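Local coordinates for protein putative acetyltransferase Sthe_0691 (Sphaerobacter thermophilus, PDB 3SHP) that probably transfers an acetyl group from acetyl-CoA to an acceptor that is not known, as a putative acetyltransferase, at residues Leu50-Leu61 / Ser75-Thr84; Asp99-Glu107 / Ile126-Ala137. All coordinates share one frame; numbering follows the deposited sequence. Where two conformers were deposited one is given.

Interaction 1. Residues Leu50-Leu61 / Ser75-Thr84. With SRT (S,R meso-tartaric acid), chain C.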
loop_
_atom_site.group_PDB
_atom_site.type_symbol
_atom_site.label_atom_id
_atom_site.label_comp_id
_atom_site.label_asym_id
_atom_site.label_seq_id
_atom_site.Cartn_x
_atom_site.Cartn_y
_atom_site.Cartn_z
ATOM N N LEU A 50 -12.631 -33.823 -14.002
ATOM C CA LEU A 50 -12.895 -33.030 -15.202
ATOM C C LEU A 50 -11.849 -31.944 -15.462
ATOM O O LEU A 50 -11.593 -31.604 -16.610
ATOM C CB LEU A 50 -14.284 -32.403 -15.144
ATOM C CG LEU A 50 -15.484 -33.348 -15.096
ATOM C CD1 LEU A 50 -16.742 -32.521 -14.896
ATOM C CD2 LEU A 50 -15.585 -34.214 -16.368
ATOM N N GLN A 51 -11.246 -31.421 -14.395
ATOM C CA GLN A 51 -10.236 -30.373 -14.515
ATOM C C GLN A 51 -8.853 -30.950 -14.863
ATOM O O GLN A 51 -8.033 -30.273 -15.489
ATOM C CB GLN A 51 -10.151 -29.561 -13.221
ATOM C CG GLN A 51 -9.478 -28.184 -13.369
ATOM C CD GLN A 51 -10.309 -27.222 -14.199
ATOM O OE1 GLN A 51 -11.540 -27.228 -14.137
ATOM N NE2 GLN A 51 -9.639 -26.404 -14.997
ATOM N N GLY A 52 -8.605 -32.195 -14.455
ATOM C CA GLY A 52 -7.305 -32.826 -14.642
ATOM C C GLY A 52 -6.203 -32.241 -13.769
ATOM O O GLY A 52 -6.471 -31.457 -12.855
ATOM N N ASP A 53 -4.959 -32.606 -14.076
ATOM C CA ASP A 53 -3.773 -32.143 -13.337
ATOM C C ASP A 53 -3.322 -30.712 -13.717
ATOM O O ASP A 53 -3.429 -30.309 -14.884
ATOM C CB ASP A 53 -2.627 -33.146 -13.529
ATOM C CG ASP A 53 -2.955 -34.524 -12.939
ATOM O OD1 ASP A 53 -3.805 -34.600 -12.008
ATOM O OD2 ASP A 53 -2.371 -35.532 -13.400
ATOM N N PRO A 54 -2.839 -29.936 -12.725
ATOM C CA PRO A 54 -2.351 -28.567 -12.986
ATOM C C PRO A 54 -1.173 -28.478 -13.984
ATOM O O PRO A 54 -1.089 -27.520 -14.750
ATOM C CB PRO A 54 -1.951 -28.050 -11.594
ATOM C CG PRO A 54 -2.092 -29.234 -10.639
ATOM C CD PRO A 54 -3.035 -30.190 -11.284
ATOM N N TRP A 55 -0.286 -29.472 -13.979
ATOM C CA TRP A 55 0.792 -29.550 -14.968
ATOM C C TRP A 55 0.228 -29.575 -16.384
ATOM O O TRP A 55 0.858 -29.055 -17.311
ATOM C CB TRP A 55 1.663 -30.793 -14.719
ATOM C CG TRP A 55 2.868 -30.964 -15.651
ATOM C CD1 TRP A 55 2.927 -31.736 -16.790
ATOM C CD2 TRP A 55 4.184 -30.381 -15.501
ATOM N NE1 TRP A 55 4.187 -31.666 -17.353
ATOM C CE2 TRP A 55 4.976 -30.843 -16.588
ATOM C CE3 TRP A 55 4.768 -29.510 -14.560
ATOM C CZ2 TRP A 55 6.328 -30.454 -16.760
ATOM C CZ3 TRP A 55 6.117 -29.125 -14.735
ATOM C CH2 TRP A 55 6.874 -29.600 -15.826
ATOM N N ASP A 56 -0.967 -30.151 -16.542
ATOM C CA ASP A 56 -1.595 -30.305 -17.861
ATOM C C ASP A 56 -2.548 -29.175 -18.268
ATOM O O ASP A 56 -3.081 -29.177 -19.383
ATOM C CB ASP A 56 -2.328 -31.638 -17.928
ATOM C CG ASP A 56 -1.412 -32.808 -17.657
ATOM O OD1 ASP A 56 -0.258 -32.773 -18.137
ATOM O OD2 ASP A 56 -1.841 -33.755 -16.958
ATOM N N ALA A 57 -2.771 -28.224 -17.370
ATOM C CA ALA A 57 -3.612 -27.074 -17.673
ATOM C C ALA A 57 -2.988 -26.241 -18.807
ATOM O O ALA A 57 -1.752 -26.126 -18.907
ATOM C CB ALA A 57 -3.809 -26.240 -16.432
ATOM N N ARG A 58 -3.832 -25.688 -19.675
ATOM C CA ARG A 58 -3.344 -24.867 -20.779
ATOM C C ARG A 58 -4.094 -23.533 -20.793
ATOM O O ARG A 58 -5.315 -23.512 -20.868
ATOM C CB ARG A 58 -3.452 -25.599 -22.135
ATOM C CG ARG A 58 -2.497 -26.829 -22.308
ATOM C CD ARG A 58 -0.991 -26.419 -22.235
ATOM N NE ARG A 58 -0.056 -27.544 -22.369
ATOM C CZ ARG A 58 0.601 -28.131 -21.353
ATOM N NH1 ARG A 58 0.448 -27.728 -20.079
ATOM N NH2 ARG A 58 1.426 -29.141 -21.613
ATOM N N TRP A 59 -3.346 -22.438 -20.698
ATOM C CA TRP A 59 -3.913 -21.101 -20.705
ATOM C C TRP A 59 -3.679 -20.433 -22.040
ATOM O O TRP A 59 -2.618 -20.589 -22.668
ATOM C CB TRP A 59 -3.283 -20.224 -19.638
ATOM C CG TRP A 59 -3.553 -20.622 -18.227
ATOM C CD1 TRP A 59 -3.043 -21.715 -17.555
ATOM C CD2 TRP A 59 -4.328 -19.894 -17.275
ATOM N NE1 TRP A 59 -3.483 -21.710 -16.251
ATOM C CE2 TRP A 59 -4.266 -20.601 -16.054
ATOM C CE3 TRP A 59 -5.086 -18.727 -17.339
ATOM C CZ2 TRP A 59 -4.931 -20.167 -14.911
ATOM C CZ3 TRP A 59 -5.745 -18.296 -16.205
ATOM C CH2 TRP A 59 -5.659 -19.010 -15.006
ATOM N N HIS A 60 -4.667 -19.671 -22.472
ATOM C CA HIS A 60 -4.556 -18.972 -23.742
ATOM C C HIS A 60 -5.129 -17.591 -23.632
ATOM O O HIS A 60 -5.956 -17.309 -22.747
ATOM C CB HIS A 60 -5.236 -19.778 -24.847
ATOM C CG HIS A 60 -4.588 -21.108 -25.076
ATOM N ND1 HIS A 60 -3.393 -21.246 -25.751
ATOM C CD2 HIS A 60 -4.936 -22.356 -24.662
ATOM C CE1 HIS A 60 -3.044 -22.525 -25.768
ATOM N NE2 HIS A 60 -3.967 -23.221 -25.116
ATOM N N LEU A 61 -4.665 -16.732 -24.521
ATOM C CA LEU A 61 -5.166 -15.383 -24.608
ATOM C C LEU A 61 -5.526 -15.045 -26.040
ATOM O O LEU A 61 -4.685 -15.185 -26.927
ATOM C CB LEU A 61 -4.073 -14.434 -24.169
ATOM C CG LEU A 61 -4.035 -14.055 -22.716
ATOM C CD1 LEU A 61 -2.775 -13.169 -22.514
ATOM C CD2 LEU A 61 -5.313 -13.330 -22.340
ATOM N N SER A 75 -9.620 -8.533 -24.478
ATOM C CA SER A 75 -8.976 -9.825 -24.505
ATOM C C SER A 75 -9.935 -10.852 -23.942
ATOM O O SER A 75 -10.852 -10.529 -23.182
ATOM C CB SER A 75 -7.698 -9.799 -23.665
ATOM O OG SER A 75 -8.023 -9.556 -22.317
ATOM N N CYS A 76 -9.740 -12.094 -24.339
ATOM C CA CYS A 76 -10.518 -13.170 -23.781
ATOM C C CYS A 76 -9.514 -14.131 -23.178
ATOM O O CYS A 76 -8.689 -14.722 -23.905
ATOM C CB CYS A 76 -11.358 -13.842 -24.868
ATOM S SG CYS A 76 -12.241 -15.281 -24.222
ATOM N N ARG A 77 -9.566 -14.294 -21.862
ATOM C CA ARG A 77 -8.658 -15.232 -21.214
ATOM C C ARG A 77 -9.295 -16.606 -21.051
ATOM O O ARG A 77 -10.369 -16.743 -20.477
ATOM C CB ARG A 77 -8.170 -14.712 -19.869
ATOM C CG ARG A 77 -7.008 -15.553 -19.377
ATOM C CD ARG A 77 -6.487 -15.126 -18.011
ATOM N NE ARG A 77 -5.847 -13.817 -17.999
ATOM C CZ ARG A 77 -4.562 -13.595 -18.285
ATOM N NH1 ARG A 77 -3.751 -14.603 -18.648
ATOM N NH2 ARG A 77 -4.080 -12.351 -18.201
ATOM N N ILE A 78 -8.634 -17.627 -21.575
ATOM C CA ILE A 78 -9.189 -18.948 -21.527
ATOM C C ILE A 78 -8.267 -19.892 -20.754
ATOM O O ILE A 78 -7.044 -19.875 -20.954
ATOM C CB ILE A 78 -9.389 -19.522 -22.954
ATOM C CG1 ILE A 78 -10.239 -18.571 -23.820
ATOM C CG2 ILE A 78 -10.025 -20.908 -22.873
ATOM C CD1 ILE A 78 -10.162 -18.892 -25.324
ATOM N N GLU A 79 -8.860 -20.739 -19.909
ATOM C CA GLU A 79 -8.095 -21.759 -19.183
ATOM C C GLU A 79 -8.695 -23.142 -19.460
ATOM O O GLU A 79 -9.860 -23.390 -19.142
ATOM C CB GLU A 79 -8.063 -21.423 -17.673
ATOM C CG GLU A 79 -7.524 -22.531 -16.784
ATOM C CD GLU A 79 -8.088 -22.523 -15.356
ATOM O OE1 GLU A 79 -9.103 -21.827 -15.071
ATOM O OE2 GLU A 79 -7.504 -23.243 -14.516
ATOM N N PHE A 80 -7.926 -24.018 -20.093
ATOM C CA PHE A 80 -8.392 -25.383 -20.323
ATOM C C PHE A 80 -7.944 -26.280 -19.189
ATOM O O PHE A 80 -6.812 -26.159 -18.693
ATOM C CB PHE A 80 -7.878 -25.988 -21.645
ATOM C CG PHE A 80 -8.448 -25.347 -22.877
ATOM C CD1 PHE A 80 -7.641 -24.567 -23.702
ATOM C CD2 PHE A 80 -9.787 -25.512 -23.214
ATOM C CE1 PHE A 80 -8.152 -23.957 -24.835
ATOM C CE2 PHE A 80 -10.320 -24.894 -24.363
ATOM C CZ PHE A 80 -9.497 -24.115 -25.170
ATOM N N GLY A 81 -8.834 -27.169 -18.774
ATOM C CA GLY A 81 -8.436 -28.329 -17.997
ATOM C C GLY A 81 -8.509 -29.548 -18.915
ATOM O O GLY A 81 -8.434 -29.428 -20.134
ATOM N N LYS A 82 -8.691 -30.732 -18.352
ATOM C CA LYS A 82 -8.771 -31.920 -19.191
ATOM C C LYS A 82 -9.998 -31.900 -20.098
ATOM O O LYS A 82 -9.876 -32.080 -21.306
ATOM C CB LYS A 82 -8.738 -33.190 -18.344
ATOM C CG LYS A 82 -8.661 -34.472 -19.148
ATOM C CD LYS A 82 -8.376 -35.661 -18.235
ATOM C CE LYS A 82 -9.457 -35.849 -17.139
ATOM N NZ LYS A 82 -9.032 -36.747 -15.981
ATOM N N GLN A 83 -11.170 -31.678 -19.521
ATOM C CA GLN A 83 -12.393 -31.662 -20.292
ATOM C C GLN A 83 -13.192 -30.377 -20.100
ATOM O O GLN A 83 -14.403 -30.358 -20.345
ATOM C CB GLN A 83 -13.219 -32.871 -19.885
ATOM C CG GLN A 83 -12.819 -34.114 -20.690
ATOM C CD GLN A 83 -12.975 -35.394 -19.926
ATOM O OE1 GLN A 83 -13.080 -35.408 -18.692
ATOM N NE2 GLN A 83 -12.963 -36.500 -20.651
ATOM N N THR A 84 -12.514 -29.319 -19.642
ATOM C CA THR A 84 -13.178 -28.067 -19.280
ATOM C C THR A 84 -12.557 -26.882 -19.984
ATOM O O THR A 84 -11.370 -26.903 -20.317
ATOM C CB THR A 84 -13.109 -27.798 -17.763
ATOM O OG1 THR A 84 -11.742 -27.634 -17.369
ATOM C CG2 THR A 84 -13.730 -28.962 -16.964
HETATM O O1 SRT C . 1.233 -22.015 -19.184
HETATM O O11 SRT C . -0.235 -22.439 -20.734
HETATM C C1 SRT C . 0.526 -21.625 -20.143
HETATM C C2 SRT C . 0.608 -20.149 -20.549
HETATM O O2 SRT C . -0.522 -19.722 -21.330
HETATM C C3 SRT C . 1.835 -19.788 -21.393
HETATM O O3 SRT C . 2.841 -20.799 -21.301
HETATM C C4 SRT C . 2.386 -18.424 -21.015
HETATM O O4 SRT C . 2.875 -18.231 -19.870
HETATM O O41 SRT C . 2.351 -17.513 -21.875
HETATM O O HOH W 1 -11.118 -25.036 -17.149
HETATM O O HOH W 2 -6.880 -26.072 -15.655
HETATM O O HOH W 3 -5.305 -28.608 -20.969
HETATM O O HOH W 4 -3.987 -17.003 -20.357
#

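Interaction 2. Residues Asp99-Glu107 / Ile126-Ala137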
loop_
_atom_site.group_PDB
_atom_site.type_symbol
_atom_site.label_atom_id
_atom_site.label_comp_id
_atom_site.label_asym_id
_atom_site.label_seq_id
_atom_site.Cartn_x
_atom_site.Cartn_y
_atom_site.Cartn_z
ATOM N N ASP A 99 -19.921 -3.448 -23.914
ATOM C CA ASP A 99 -20.827 -4.597 -23.837
ATOM C C ASP A 99 -21.182 -5.175 -25.210
ATOM O O ASP A 99 -21.264 -6.399 -25.344
ATOM C CB ASP A 99 -22.095 -4.220 -23.055
ATOM C CG ASP A 99 -22.948 -5.437 -22.665
ATOM O OD1 ASP A 99 -22.421 -6.532 -22.337
ATOM O OD2 ASP A 99 -24.173 -5.263 -22.662
ATOM N N VAL A 100 -21.399 -4.307 -26.211
ATOM C CA VAL A 100 -21.746 -4.766 -27.584
ATOM C C VAL A 100 -20.598 -5.593 -28.171
ATOM O O VAL A 100 -20.814 -6.619 -28.810
ATOM C CB VAL A 100 -22.053 -3.574 -28.575
ATOM C CG1 VAL A 100 -22.466 -4.090 -29.969
ATOM C CG2 VAL A 100 -23.160 -2.677 -28.062
ATOM N N LEU A 101 -19.375 -5.131 -27.934
ATOM C CA LEU A 101 -18.197 -5.773 -28.490
ATOM C C LEU A 101 -17.841 -7.045 -27.711
ATOM O O LEU A 101 -17.483 -8.052 -28.320
ATOM C CB LEU A 101 -17.010 -4.794 -28.521
ATOM C CG LEU A 101 -17.224 -3.501 -29.337
ATOM C CD1 LEU A 101 -15.994 -2.639 -29.325
ATOM C CD2 LEU A 101 -17.543 -3.804 -30.742
ATOM N N ARG A 102 -17.927 -7.005 -26.382
ATOM C CA ARG A 102 -17.829 -8.226 -25.559
ATOM C C ARG A 102 -18.832 -9.308 -25.965
ATOM O O ARG A 102 -18.480 -10.471 -26.081
ATOM C CB ARG A 102 -18.023 -7.921 -24.066
ATOM C CG ARG A 102 -17.549 -9.089 -23.142
ATOM C CD ARG A 102 -17.729 -8.767 -21.656
ATOM N NE ARG A 102 -18.844 -7.853 -21.497
ATOM C CZ ARG A 102 -18.753 -6.641 -20.950
ATOM N NH1 ARG A 102 -17.607 -6.217 -20.425
ATOM N NH2 ARG A 102 -19.828 -5.871 -20.908
ATOM N N ALA A 103 -20.078 -8.911 -26.177
ATOM C CA ALA A 103 -21.125 -9.842 -26.549
ATOM C C ALA A 103 -20.815 -10.518 -27.896
ATOM O O ALA A 103 -20.965 -11.718 -28.036
ATOM C CB ALA A 103 -22.467 -9.131 -26.612
ATOM N N GLU A 104 -20.363 -9.734 -28.869
ATOM C CA GLU A 104 -19.983 -10.276 -30.175
ATOM C C GLU A 104 -18.823 -11.258 -30.003
ATOM O O GLU A 104 -18.837 -12.328 -30.579
ATOM C CB GLU A 104 -19.633 -9.169 -31.179
ATOM C CG GLU A 104 -19.293 -9.736 -32.554
ATOM C CD GLU A 104 -19.221 -8.679 -33.651
ATOM O OE1 GLU A 104 -20.132 -7.825 -33.734
ATOM O OE2 GLU A 104 -18.255 -8.703 -34.441
ATOM N N ALA A 105 -17.841 -10.891 -29.185
ATOM C CA ALA A 105 -16.691 -11.751 -28.932
ATOM C C ALA A 105 -17.139 -13.095 -28.338
ATOM O O ALA A 105 -16.592 -14.142 -28.677
ATOM C CB ALA A 105 -15.714 -11.072 -28.004
ATOM N N LEU A 106 -18.121 -13.062 -27.445
ATOM C CA LEU A 106 -18.633 -14.292 -26.847
ATOM C C LEU A 106 -19.350 -15.140 -27.904
ATOM O O LEU A 106 -19.192 -16.373 -27.925
ATOM C CB LEU A 106 -19.560 -13.992 -25.671
ATOM C CG LEU A 106 -20.148 -15.216 -24.929
ATOM C CD1 LEU A 106 -19.049 -16.189 -24.514
ATOM C CD2 LEU A 106 -20.877 -14.763 -23.686
ATOM N N GLU A 107 -20.124 -14.490 -28.777
ATOM C CA GLU A 107 -20.769 -15.191 -29.898
ATOM C C GLU A 107 -19.760 -15.929 -30.761
ATOM O O GLU A 107 -20.045 -17.017 -31.253
ATOM C CB GLU A 107 -21.553 -14.225 -30.795
ATOM C CG GLU A 107 -22.799 -13.665 -30.148
ATOM C CD GLU A 107 -23.548 -12.663 -31.027
ATOM O OE1 GLU A 107 -22.946 -12.047 -31.946
ATOM O OE2 GLU A 107 -24.758 -12.485 -30.777
ATOM N N ILE A 126 -19.788 -13.554 -16.335
ATOM C CA ILE A 126 -20.536 -12.430 -16.891
ATOM C C ILE A 126 -21.228 -11.638 -15.785
ATOM O O ILE A 126 -21.972 -12.205 -14.990
ATOM C CB ILE A 126 -21.626 -12.873 -17.914
ATOM C CG1 ILE A 126 -21.053 -13.845 -18.964
ATOM C CG2 ILE A 126 -22.238 -11.636 -18.613
ATOM C CD1 ILE A 126 -22.126 -14.493 -19.844
ATOM N N ALA A 127 -20.995 -10.330 -15.734
ATOM C CA ALA A 127 -21.573 -9.529 -14.665
ATOM C C ALA A 127 -23.060 -9.371 -14.930
ATOM O O ALA A 127 -23.473 -9.300 -16.079
ATOM C CB ALA A 127 -20.890 -8.159 -14.571
ATOM N N ALA A 128 -23.856 -9.280 -13.869
ATOM C CA ALA A 128 -25.295 -9.263 -14.022
ATOM C C ALA A 128 -25.805 -8.054 -14.792
ATOM O O ALA A 128 -26.903 -8.108 -15.276
ATOM C CB ALA A 128 -26.017 -9.407 -12.657
ATOM N N ASP A 129 -25.023 -6.977 -14.920
ATOM C CA ASP A 129 -25.500 -5.798 -15.668
ATOM C C ASP A 129 -25.004 -5.810 -17.119
ATOM O O ASP A 129 -25.176 -4.824 -17.852
ATOM C CB ASP A 129 -25.066 -4.481 -14.977
ATOM C CG ASP A 129 -23.577 -4.428 -14.739
ATOM O OD1 ASP A 129 -22.908 -5.419 -15.080
ATOM O OD2 ASP A 129 -23.063 -3.420 -14.203
ATOM N N GLU A 130 -24.341 -6.894 -17.516
ATOM C CA GLU A 130 -23.846 -6.983 -18.889
ATOM C C GLU A 130 -24.887 -7.575 -19.844
ATOM O O GLU A 130 -24.755 -8.702 -20.322
ATOM C CB GLU A 130 -22.474 -7.675 -18.935
ATOM C CG GLU A 130 -21.402 -6.765 -18.349
ATOM C CD GLU A 130 -20.104 -7.458 -17.894
ATOM O OE1 GLU A 130 -19.219 -6.712 -17.394
ATOM O OE2 GLU A 130 -19.947 -8.706 -18.027
ATOM N N GLN A 131 -25.904 -6.764 -20.127
ATOM C CA GLN A 131 -27.127 -7.179 -20.845
ATOM C C GLN A 131 -26.909 -7.970 -22.123
ATOM O O GLN A 131 -27.427 -9.069 -22.298
ATOM C CB GLN A 131 -27.967 -5.949 -21.202
ATOM C CG GLN A 131 -29.296 -5.890 -20.527
ATOM C CD GLN A 131 -30.287 -4.971 -21.269
ATOM O OE1 GLN A 131 -29.915 -3.894 -21.782
ATOM N NE2 GLN A 131 -31.558 -5.399 -21.329
ATOM N N ARG A 132 -26.165 -7.362 -23.033
ATOM C CA ARG A 132 -25.907 -7.956 -24.322
ATOM C C ARG A 132 -25.064 -9.214 -24.192
ATOM O O ARG A 132 -25.338 -10.209 -24.851
ATOM C CB ARG A 132 -25.253 -6.931 -25.231
ATOM C CG ARG A 132 -26.183 -5.767 -25.504
ATOM C CD ARG A 132 -25.523 -4.734 -26.353
ATOM N NE ARG A 132 -26.254 -3.466 -26.329
ATOM C CZ ARG A 132 -27.279 -3.163 -27.131
ATOM N NH1 ARG A 132 -27.735 -4.043 -28.025
ATOM N NH2 ARG A 132 -27.862 -1.971 -27.033
ATOM N N THR A 133 -24.052 -9.176 -23.333
ATOM C CA THR A 133 -23.218 -10.351 -23.092
ATOM C C THR A 133 -24.050 -11.495 -22.473
ATOM O O THR A 133 -23.931 -12.650 -22.874
ATOM C CB THR A 133 -21.983 -9.986 -22.231
ATOM O OG1 THR A 133 -21.312 -8.863 -22.830
ATOM C CG2 THR A 133 -21.009 -11.154 -22.133
ATOM N N LEU A 134 -24.918 -11.173 -21.520
ATOM C CA LEU A 134 -25.828 -12.196 -20.986
ATOM C C LEU A 134 -26.682 -12.798 -22.112
ATOM O O LEU A 134 -26.854 -14.029 -22.190
ATOM C CB LEU A 134 -26.726 -11.613 -19.899
ATOM C CG LEU A 134 -25.975 -11.200 -18.627
ATOM C CD1 LEU A 134 -26.912 -10.374 -17.774
ATOM C CD2 LEU A 134 -25.453 -12.435 -17.854
ATOM N N ALA A 135 -27.205 -11.928 -22.987
ATOM C CA ALA A 135 -28.068 -12.409 -24.066
ATOM C C ALA A 135 -27.276 -13.271 -25.044
ATOM O O ALA A 135 -27.793 -14.279 -25.535
ATOM C CB ALA A 135 -28.756 -11.256 -24.772
ATOM N N ALA A 136 -26.020 -12.896 -25.310
ATOM C CA ALA A 136 -25.174 -13.702 -26.203
ATOM C C ALA A 136 -24.973 -15.081 -25.598
ATOM O O ALA A 136 -25.006 -16.067 -26.304
ATOM C CB ALA A 136 -23.822 -13.021 -26.471
ATOM N N ALA A 137 -24.784 -15.148 -24.284
ATOM C CA ALA A 137 -24.529 -16.426 -23.622
ATOM C C ALA A 137 -25.742 -17.335 -23.700
ATOM O O ALA A 137 -25.626 -18.526 -23.994
ATOM C CB ALA A 137 -24.124 -16.201 -22.173
HETATM O O HOH W 5 -25.262 -2.309 -24.168
#

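Interaction 1. Residues Leu50-Leu61 / Ser75-Thr84
The antiparallel hairpin of strands 58-66 and 72-80 carries this contact, and in it Trp59 pairs with Glu79 at a non-hydrogen-bonded position. Glu79 CB sits over the six-membered ring of Trp59, 4.0 Å from its centroid, and CG follows over the same face; with Glu79 CG anti to the backbone N (chi1 169°) and the chain extended beyond it, the carboxylate stacks nearly flat on the indole, the planes 18° apart. Arg77 CD reaches the rim of the ring in its plane, 3.7 Å from Trp59 CZ3. The carboxylate itself is held from outside, by Ala39 N and by Arg149 of a third subunit. In this hairpin His60 N gives a bond of 2.8 Å to Ile78 O, and on the other face of the sheet, the one with His60, Ile78 and Phe80, His60 CD2 meets the edge of the Phe80 ring. Trp59 also lines the tartrate pocket with its backbone: its N donates to SRT O11 (3.1 Å), and SRT O2 donates to its O. A serine in place of Trp59 would probably leave the aliphatic chains of Glu79 and Arg77 without their aromatic partner and open a gap beside them. Beyond the paired strands, Gln83 N donates to Leu50 O at 2.9 Å, and two waters link Gln51 NE2 to Glu79.

Interaction 2. Residues Asp99-Glu107 / Ile126-Ala137
The guanidinium of Arg102 has the Glu130 carboxylate stacked on one face, with Glu130 CD 3.4 Å above its centre and the two planes only 16° apart. At its edge, in plane, lie Asp99 OD1 and Thr133 OG1. Arg102 NE donates to Thr133 OG1 at 3.0 Å in a nearly straight bond, while NH2 makes a salt bridge to Asp99 OD1. The Glu130 pairing works differently: Arg102 NH1 and Glu130 OE1 are 3.5 Å apart, but the oxygen stands well out of the guanidinium plane and no N-H points at it, so the attraction is one of charge alone.

Asp99 reaches over to the start of helix 131-139. Its OD1 accepts from Thr133 OG1 at 2.6 Å, nearly along the C-O axis, and from Thr133 N on the syn side; OD2 takes Arg132 N at 2.9 Å. Turning OG1 beside its own backbone N (chi1 -52°) lets Thr133 give its proton to Asp99 while receiving one from Arg102. Its side chain is a knob among Asp99, Arg102, Ala103 and Leu106.

Further along, the segments 99-107 and 131-137 run nearly parallel, at 15°, and approach through small residues: Ala103 CB lies 4.1 Å from Ala136 CB, and Leu106 CD2 packs on Ala137 and Ile126. Glu130 OE1 also pairs with Arg154 and with Lys47 of a fourth subunit. Three donors on Asp99 OD1 and Arg132 N on OD2 together fix the carboxylate's rotation, and its charge beside the first-turn amides probably offsets the helix dipole and helps keep Asp99 ionised.

From the N terminus, interaction 1 comes first: residues 50-61 lead into strand 58-66, the chain turns back, and 75-84 on strand 72-80 closes that short hairpin loop. Strand 84-91 then carries the chain on to helix 98-116, where interaction 2 opens. Its loop runs through the rest of that helix and strand 121-127 and closes when helix 131-139 comes alongside residues 99-107. The loops are in series, neither nesting nor crossing. Their centres are 22 Å apart, on opposite sides of the chain's centre, yet both reach one mixed sheet: interaction 1 joins neighbouring antiparallel strands, interaction 2 ties the beta-alpha-beta unit to the following helix.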